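Local coordinates for nitrosopumilus output domain-containing protein (PDB 2P9X) that is of unknown function but binds zinc ions, and folds as a small all-helical domain of the Nitrosopumilus output domain 5 family, at residues Arg5-Lys10 against Gly75-Asp80; Met67-Lys72 against Glu87-Glu92. All coordinates share one frame; numbering follows the deposited sequence.

Overall arrangement
Starting at the N terminus, the chain enters contact 1 in the first turns of helix 3-19, travels through the helices that follow, and returns at the end of helix 59-76, closing a loop of 64 intervening residues. Contact 2 closes a much shorter one, with 14 residues between 67-72 on helix 59-76 and 87-92 on helix 86-97. The two loops cross rather than nest, because 67-72 lie before 75-80, which run from the last turn of helix 59-76 into a loop, while 87-92 follow. Helix 59-76 therefore serves both. Their centres lie about 8 Å apart, and Leu8 bridges them, its CD2 lying 3.7 Å from CG2 of Val90. Together they tie the first helix to the last two.

Contact 1 of 2, residues Arg5-Lys10 against Gly75-Asp80; sequences RDILTK and GRLGED. With ACT (acetate ion), chain E.
Ile7 carries this surface contact, meeting the end of helix 59-76 through Arg76 and Leu77, while its neighbours serve other partners. First comes Arg5, whose chain, extended from CG to NE (CG anti to the backbone N, chi1 -174°), serves partners outside the other segment; its NH1 donates a nearly straight hydrogen bond of 3.0 Å (165°) to the O of an acetate, probably from the crystallisation liquor, lying at the guanidinium edge. NE forms a salt bridge with Asp44. With an alanine here, Asp44 would probably be left without its charged mate and the acetate without its donor. The backbone O of Arg5 is gripped twice, by Thr9 N and, from the opposite face, by Thr9 OG1 at 2.8 Å. Asp6 CA adds van der Waals contact with the acetate methyl. Ile7 then crosses Arg76 at about a right angle, lying over one guanidinium face with its CG2 3.9 Å from Arg76 NE. Its CD1 reaches Leu77 CD2 at 4.4 Å, a looser apolar touch. Leu8, pointing away from 75-80, packs on Tyr43 and Ile93. Helix 3-19 thus lies across the end of helix 59-76, and Tyr97 of helix 86-97 touches both Ile7 and Leu77.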
ATOM      1  N   ARG A   5      -4.084  28.558  -2.823  1.00 20.17           N
ATOM      2  CA  ARG A   5      -4.857  27.380  -2.442  1.00 21.19           C
ATOM      3  C   ARG A   5      -5.465  26.757  -3.694  1.00 21.96           C
ATOM      4  O   ARG A   5      -5.490  25.535  -3.847  1.00 22.52           O
ATOM      5  CB  ARG A   5      -5.954  27.787  -1.457  1.00 20.20           C
ATOM      6  CG  ARG A   5      -6.768  26.641  -0.837  1.00 20.17           C
ATOM      7  CD  ARG A   5      -7.603  27.212   0.310  1.00 19.65           C
ATOM      8  NE  ARG A   5      -8.312  26.223   1.122  1.00 21.92           N
ATOM      9  CZ  ARG A   5      -9.543  25.781   0.877  1.00 20.17           C
ATOM     10  NH1 ARG A   5     -10.216  26.225  -0.173  1.00 22.30           N
ATOM     11  NH2 ARG A   5     -10.125  24.936   1.722  1.00 22.35           N
ATOM     12  N   ASP A   6      -5.961  27.607  -4.586  1.00 20.83           N
ATOM     13  CA  ASP A   6      -6.564  27.147  -5.834  1.00 23.02           C
ATOM     14  C   ASP A   6      -5.528  26.442  -6.708  1.00 23.80           C
ATOM     15  O   ASP A   6      -5.756  25.331  -7.182  1.00 24.55           O
ATOM     16  CB  ASP A   6      -7.170  28.344  -6.579  1.00 26.38           C
ATOM     17  CG  ASP A   6      -7.757  27.966  -7.924  1.00 31.73           C
ATOM     18  OD1 ASP A   6      -8.462  26.941  -7.997  1.00 34.25           O
ATOM     19  OD2 ASP A   6      -7.524  28.705  -8.900  1.00 35.16           O
ATOM     20  N   ILE A   7      -4.379  27.080  -6.901  1.00 23.12           N
ATOM     21  CA  ILE A   7      -3.328  26.503  -7.733  1.00 22.75           C
ATOM     22  C   ILE A   7      -2.778  25.191  -7.181  1.00 23.23           C
ATOM     23  O   ILE A   7      -2.558  24.235  -7.933  1.00 23.19           O
ATOM     24  CB  ILE A   7      -2.169  27.496  -7.926  1.00 24.69           C
ATOM     25  CG1 ILE A   7      -2.671  28.723  -8.691  1.00 27.01           C
ATOM     26  CG2 ILE A   7      -1.042  26.837  -8.698  1.00 26.24           C
ATOM     27  CD1 ILE A   7      -1.673  29.869  -8.731  1.00 29.29           C
ATOM     28  N   LEU A   8      -2.556  25.124  -5.876  1.00 21.69           N
ATOM     29  CA  LEU A   8      -2.030  23.883  -5.313  1.00 19.86           C
ATOM     30  C   LEU A   8      -3.055  22.759  -5.417  1.00 20.38           C
ATOM     31  O   LEU A   8      -2.729  21.651  -5.830  1.00 23.06           O
ATOM     32  CB  LEU A   8      -1.624  24.067  -3.849  1.00 21.52           C
ATOM     33  CG  LEU A   8      -1.112  22.786  -3.179  1.00 21.65           C
ATOM     34  CD1 LEU A   8       0.046  22.214  -3.983  1.00 22.35           C
ATOM     35  CD2 LEU A   8      -0.676  23.082  -1.753  1.00 23.67           C
ATOM     36  N   THR A   9      -4.297  23.049  -5.051  1.00 21.88           N
ATOM     37  CA  THR A   9      -5.342  22.034  -5.093  1.00 19.57           C
ATOM     38  C   THR A   9      -5.571  21.501  -6.498  1.00 21.65           C
ATOM     39  O   THR A   9      -5.627  20.290  -6.699  1.00 22.30           O
ATOM     40  CB  THR A   9      -6.668  22.581  -4.510  1.00 19.65           C
ATOM     41  OG1 THR A   9      -6.444  22.999  -3.157  1.00 23.43           O
ATOM     42  CG2 THR A   9      -7.749  21.494  -4.515  1.00 23.19           C
ATOM     43  N   LYS A  10      -5.676  22.391  -7.478  1.00 21.33           N
ATOM     44  CA  LYS A  10      -5.895  21.944  -8.851  1.00 22.83           C
ATOM     45  C   LYS A  10      -4.713  21.139  -9.374  1.00 22.42           C
ATOM     46  O   LYS A  10      -4.893  20.135 -10.064  1.00 22.06           O
ATOM     47  CB  LYS A  10      -6.150  23.134  -9.778  1.00 26.47           C
ATOM     48  CG  LYS A  10      -6.561  22.729 -11.189  1.00 31.71           C
ATOM     49  CD  LYS A  10      -7.834  21.885 -11.164  1.00 35.76           C
ATOM     50  CE  LYS A  10      -8.242  21.430 -12.560  1.00 39.68           C
ATOM     51  NZ  LYS A  10      -9.554  22.004 -12.970  1.00 42.08           N
ATOM     52  N   GLY A  75       6.593  22.811 -12.187  1.00 40.23           N
ATOM     53  CA  GLY A  75       6.293  22.968 -13.605  1.00 41.03           C
ATOM     54  C   GLY A  75       5.151  23.962 -13.831  1.00 42.25           C
ATOM     55  O   GLY A  75       5.014  24.562 -14.889  1.00 42.11           O
ATOM     56  N   ARG A  76       4.316  24.127 -12.810  1.00 41.23           N
ATOM     57  CA  ARG A  76       3.190  25.053 -12.894  1.00 41.87           C
ATOM     58  C   ARG A  76       3.595  26.506 -12.593  1.00 41.82           C
ATOM     59  O   ARG A  76       3.089  27.450 -13.184  1.00 41.85           O
ATOM     60  CB  ARG A  76       2.124  24.600 -11.895  1.00 40.96           C
ATOM     61  CG  ARG A  76       0.708  24.953 -12.344  1.00 41.75           C
ATOM     62  CD  ARG A  76       0.592  26.422 -12.757  1.00 41.78           C
ATOM     63  NE  ARG A  76      -0.791  26.891 -12.625  1.00 40.46           N
ATOM     64  CZ  ARG A  76      -0.992  28.220 -12.720  1.00 38.61           C
ATOM     65  NH1 ARG A  76       0.029  29.030 -12.936  1.00 37.52           N
ATOM     66  NH2 ARG A  76      -2.229  28.717 -12.602  1.00 38.38           N
ATOM     67  N   LEU A  77       4.502  26.664 -11.606  1.00 43.42           N
ATOM     68  CA  LEU A  77       4.804  27.997 -11.066  1.00 45.49           C
ATOM     69  C   LEU A  77       6.181  28.487 -11.500  1.00 46.20           C
ATOM     70  O   LEU A  77       6.360  29.451 -12.238  1.00 48.42           O
ATOM     71  CB  LEU A  77       4.820  27.884  -9.541  1.00 45.95           C
ATOM     72  CG  LEU A  77       3.428  27.984  -8.936  1.00 46.55           C
ATOM     73  CD1 LEU A  77       3.478  28.127  -7.417  1.00 47.52           C
ATOM     74  CD2 LEU A  77       2.635  29.185  -9.449  1.00 47.05           C
ATOM     75  N   GLY A  78       7.177  27.804 -10.922  1.00 45.90           N
ATOM     76  CA  GLY A  78       8.560  28.081 -11.244  1.00 45.37           C
ATOM     77  C   GLY A  78       9.368  26.785 -11.196  1.00 45.97           C
ATOM     78  O   GLY A  78       9.293  26.001 -10.261  1.00 44.58           O
ATOM     79  N   GLU A  79      10.133  26.562 -12.273  1.00 42.70           N
ATOM     80  CA  GLU A  79      10.818  25.284 -12.413  1.00 44.46           C
ATOM     81  C   GLU A  79      11.557  24.911 -11.136  1.00 46.24           C
ATOM     82  O   GLU A  79      11.846  23.757 -10.855  1.00 45.37           O
ATOM     83  CB  GLU A  79      11.821  25.406 -13.557  1.00 43.14           C
ATOM     84  CG  GLU A  79      11.164  25.895 -14.847  1.00 42.23           C
ATOM     85  CD  GLU A  79      12.077  26.893 -15.516  1.00 43.49           C
ATOM     86  OE1 GLU A  79      13.047  26.467 -16.139  1.00 46.17           O
ATOM     87  OE2 GLU A  79      11.811  28.082 -15.424  1.00 46.49           O
ATOM     88  N   ASP A  80      11.911  25.944 -10.365  1.00 45.04           N
ATOM     89  CA  ASP A  80      12.663  25.594  -9.184  1.00 45.03           C
ATOM     90  C   ASP A  80      12.248  26.416  -7.968  1.00 45.03           C
ATOM     91  O   ASP A  80      12.977  27.256  -7.471  1.00 46.64           O
ATOM     92  CB  ASP A  80      14.155  25.806  -9.472  1.00 43.90           C
ATOM     93  CG  ASP A  80      14.342  26.998 -10.400  1.00 43.78           C
ATOM     94  OD1 ASP A  80      14.196  28.131  -9.947  1.00 45.61           O
ATOM     95  OD2 ASP A  80      14.636  26.768 -11.572  1.00 44.48           O
TER
HETATM   96  C   ACT E1001      -9.645  28.267  -3.360  1.00 22.41           C
HETATM   97  O   ACT E1001      -9.456  28.352  -2.128  1.00 23.47           O
HETATM   98  OXT ACT E1001      -9.781  29.249  -4.125  1.00 21.78           O
HETATM   99  CH3 ACT E1001      -9.707  26.868  -3.977  1.00 22.97           C

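Contact 2 of 2, residues Met67-Lys72 against Glu87-Glu92; sequences MVIISK and EELVSE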
ATOM      1  N   MET A  67       6.637  13.815  -3.732  1.00 21.18           N
ATOM      2  CA  MET A  67       7.631  14.145  -4.750  1.00 22.02           C
ATOM      3  C   MET A  67       6.968  14.547  -6.061  1.00 21.98           C
ATOM      4  O   MET A  67       7.385  15.512  -6.709  1.00 24.89           O
ATOM      5  CB  MET A  67       8.558  12.952  -4.972  1.00 22.77           C
ATOM      6  CG  MET A  67       9.520  12.744  -3.817  1.00 24.59           C
ATOM      7  SD  MET A  67      10.318  11.132  -3.840  1.00 22.40           S
ATOM      8  CE  MET A  67      11.430  11.334  -5.231  1.00 26.44           C
ATOM      9  N   VAL A  68       5.935  13.809  -6.451  1.00 20.85           N
ATOM     10  CA  VAL A  68       5.218  14.103  -7.678  1.00 21.41           C
ATOM     11  C   VAL A  68       4.512  15.459  -7.592  1.00 21.72           C
ATOM     12  O   VAL A  68       4.555  16.242  -8.539  1.00 24.05           O
ATOM     13  CB  VAL A  68       4.200  12.988  -7.995  1.00 22.45           C
ATOM     14  CG1 VAL A  68       3.275  13.426  -9.110  1.00 24.82           C
ATOM     15  CG2 VAL A  68       4.944  11.717  -8.405  1.00 22.38           C
ATOM     16  N   ILE A  69       3.887  15.754  -6.454  1.00 21.54           N
ATOM     17  CA  ILE A  69       3.198  17.032  -6.299  1.00 21.67           C
ATOM     18  C   ILE A  69       4.176  18.200  -6.406  1.00 23.28           C
ATOM     19  O   ILE A  69       3.907  19.188  -7.092  1.00 23.52           O
ATOM     20  CB  ILE A  69       2.460  17.123  -4.937  1.00 20.93           C
ATOM     21  CG1 ILE A  69       1.286  16.143  -4.919  1.00 21.44           C
ATOM     22  CG2 ILE A  69       1.969  18.555  -4.698  1.00 21.40           C
ATOM     23  CD1 ILE A  69       0.633  15.991  -3.551  1.00 20.44           C
ATOM     24  N   ILE A  70       5.310  18.091  -5.725  1.00 24.78           N
ATOM     25  CA  ILE A  70       6.306  19.161  -5.752  1.00 25.53           C
ATOM     26  C   ILE A  70       6.804  19.397  -7.171  1.00 26.74           C
ATOM     27  O   ILE A  70       6.924  20.540  -7.618  1.00 26.72           O
ATOM     28  CB  ILE A  70       7.494  18.830  -4.823  1.00 25.05           C
ATOM     29  CG1 ILE A  70       7.005  18.774  -3.371  1.00 26.89           C
ATOM     30  CG2 ILE A  70       8.587  19.890  -4.965  1.00 28.78           C
ATOM     31  CD1 ILE A  70       8.061  18.329  -2.373  1.00 27.43           C
ATOM     32  N   SER A  71       7.075  18.308  -7.883  1.00 27.77           N
ATOM     33  CA  SER A  71       7.557  18.389  -9.257  1.00 30.08           C
ATOM     34  C   SER A  71       6.538  19.062 -10.175  1.00 30.53           C
ATOM     35  O   SER A  71       6.899  19.889 -11.017  1.00 29.19           O
ATOM     36  CB  SER A  71       7.876  16.986  -9.783  1.00 32.02           C
ATOM     37  OG  SER A  71       9.018  16.450  -9.141  1.00 39.51           O
ATOM     38  N   LYS A  72       5.267  18.711 -10.013  1.00 28.88           N
ATOM     39  CA  LYS A  72       4.214  19.289 -10.843  1.00 29.79           C
ATOM     40  C   LYS A  72       3.981  20.762 -10.543  1.00 30.04           C
ATOM     41  O   LYS A  72       3.673  21.542 -11.444  1.00 29.66           O
ATOM     42  CB  LYS A  72       2.901  18.526 -10.653  1.00 30.02           C
ATOM     43  CG  LYS A  72       2.874  17.151 -11.287  1.00 31.87           C
ATOM     44  CD  LYS A  72       3.156  17.212 -12.776  1.00 34.33           C
ATOM     45  CE  LYS A  72       3.302  15.811 -13.354  1.00 37.19           C
ATOM     46  NZ  LYS A  72       3.145  15.806 -14.833  1.00 39.69           N
ATOM     47  N   GLU A  87       5.061  20.795   3.210  1.00 27.44           N
ATOM     48  CA  GLU A  87       4.968  21.915   4.147  1.00 27.92           C
ATOM     49  C   GLU A  87       5.757  23.104   3.622  1.00 28.22           C
ATOM     50  O   GLU A  87       5.279  24.242   3.656  1.00 28.57           O
ATOM     51  CB  GLU A  87       5.498  21.530   5.533  1.00 29.20           C
ATOM     52  CG  GLU A  87       4.612  20.562   6.281  1.00 30.93           C
ATOM     53  CD  GLU A  87       5.043  19.122   6.105  1.00 31.67           C
ATOM     54  OE1 GLU A  87       5.581  18.781   5.031  1.00 30.79           O
ATOM     55  OE2 GLU A  87       4.834  18.331   7.045  1.00 33.35           O
ATOM     56  N   GLU A  88       6.969  22.841   3.144  1.00 27.84           N
ATOM     57  CA  GLU A  88       7.802  23.905   2.595  1.00 29.62           C
ATOM     58  C   GLU A  88       7.169  24.451   1.321  1.00 28.60           C
ATOM     59  O   GLU A  88       7.267  25.645   1.030  1.00 29.49           O
ATOM     60  CB  GLU A  88       9.203  23.386   2.276  1.00 31.14           C
ATOM     61  CG  GLU A  88      10.031  23.050   3.498  1.00 36.87           C
ATOM     62  CD  GLU A  88      11.396  22.487   3.144  1.00 39.87           C
ATOM     63  OE1 GLU A  88      11.703  22.355   1.938  1.00 40.39           O
ATOM     64  OE2 GLU A  88      12.160  22.173   4.079  1.00 43.43           O
ATOM     65  N   LEU A  89       6.518  23.571   0.559  1.00 27.09           N
ATOM     66  CA  LEU A  89       5.879  23.974  -0.691  1.00 26.82           C
ATOM     67  C   LEU A  89       4.741  24.958  -0.431  1.00 26.33           C
ATOM     68  O   LEU A  89       4.596  25.955  -1.143  1.00 27.48           O
ATOM     69  CB  LEU A  89       5.339  22.746  -1.434  1.00 25.95           C
ATOM     70  CG  LEU A  89       4.744  22.999  -2.822  1.00 26.81           C
ATOM     71  CD1 LEU A  89       5.847  23.423  -3.789  1.00 26.91           C
ATOM     72  CD2 LEU A  89       4.045  21.740  -3.324  1.00 25.37           C
ATOM     73  N   VAL A  90       3.932  24.674   0.584  1.00 24.70           N
ATOM     74  CA  VAL A  90       2.818  25.545   0.930  1.00 25.18           C
ATOM     75  C   VAL A  90       3.363  26.871   1.448  1.00 26.37           C
ATOM     76  O   VAL A  90       2.830  27.937   1.137  1.00 26.48           O
ATOM     77  CB  VAL A  90       1.915  24.891   2.004  1.00 26.09           C
ATOM     78  CG1 VAL A  90       0.888  25.890   2.517  1.00 24.42           C
ATOM     79  CG2 VAL A  90       1.208  23.676   1.398  1.00 25.10           C
ATOM     80  N   SER A  91       4.430  26.797   2.236  1.00 27.76           N
ATOM     81  CA  SER A  91       5.046  28.001   2.781  1.00 29.85           C
ATOM     82  C   SER A  91       5.559  28.884   1.653  1.00 29.95           C
ATOM     83  O   SER A  91       5.382  30.100   1.678  1.00 30.95           O
ATOM     84  CB  SER A  91       6.195  27.634   3.720  1.00 31.35           C
ATOM     85  OG  SER A  91       5.700  27.029   4.900  1.00 37.45           O
ATOM     86  N   GLU A  92       6.194  28.264   0.662  1.00 29.91           N
ATOM     87  CA  GLU A  92       6.726  29.003  -0.472  1.00 31.21           C
ATOM     88  C   GLU A  92       5.613  29.615  -1.311  1.00 30.30           C
ATOM     89  O   GLU A  92       5.725  30.756  -1.767  1.00 29.52           O
ATOM     90  CB  GLU A  92       7.606  28.091  -1.332  1.00 35.47           C
ATOM     91  CG  GLU A  92       8.474  27.154  -0.496  1.00 42.69           C
ATOM     92  CD  GLU A  92       9.920  27.114  -0.951  1.00 47.48           C
ATOM     93  OE1 GLU A  92      10.328  28.009  -1.723  1.00 50.45           O
ATOM     94  OE2 GLU A  92      10.655  26.198  -0.521  1.00 49.34           O
TER
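Leu89 overlaps two consecutive isoleucines of the facing helix with a single methyl, CD2, which comes 4.0 Å from Ile69 CG2 and 4.2 Å from Ile70 CG1. The torsions explain the reach: CG stands anti to the backbone N (chi1 -175°), and a chi2 of 68° places CD1 to one side, leaving CD2 to extend the chain toward helix 59-76. The two isoleucines receive it differently. Ile69 crosses Leu89 at a slant and offers its branch methyl, whereas Ile70 runs past in the opposite sense and offers the methylene of its longer arm. CD2 is thereby wedged between one side chain and the next. All three residues are buried, and the pairing is purely apolar, one leucine methyl touching both neighbours at the point where the backbones come closest, 7.0 Å between the CA atoms of Ile70 and Leu89.

A third helix completes the setting. Leu8 of helix 3-19 lays its CD1 4.1 Å from Leu89 CD2 and 4.2 Å from Ile69 CG2, so the same two methyls also meet the first helix. Leu73, one turn beyond Ile69 and Ile70, touches Leu89 as well. On other sides of helix 59-76, Met67 and Val68 pack on Val68 and Leu64 of the second subunit, respectively, and Lys72 NZ makes a salt bridge with Glu18, a residue seen to bind zinc in this protein.

The helices run in broadly the same sense, the chain having doubled back through the intervening loop. Such packing of branched aliphatic side chains is characteristic of the hydrophobic core of a small helical domain, here formed where helices 3-19, 59-76 and 86-97 converge.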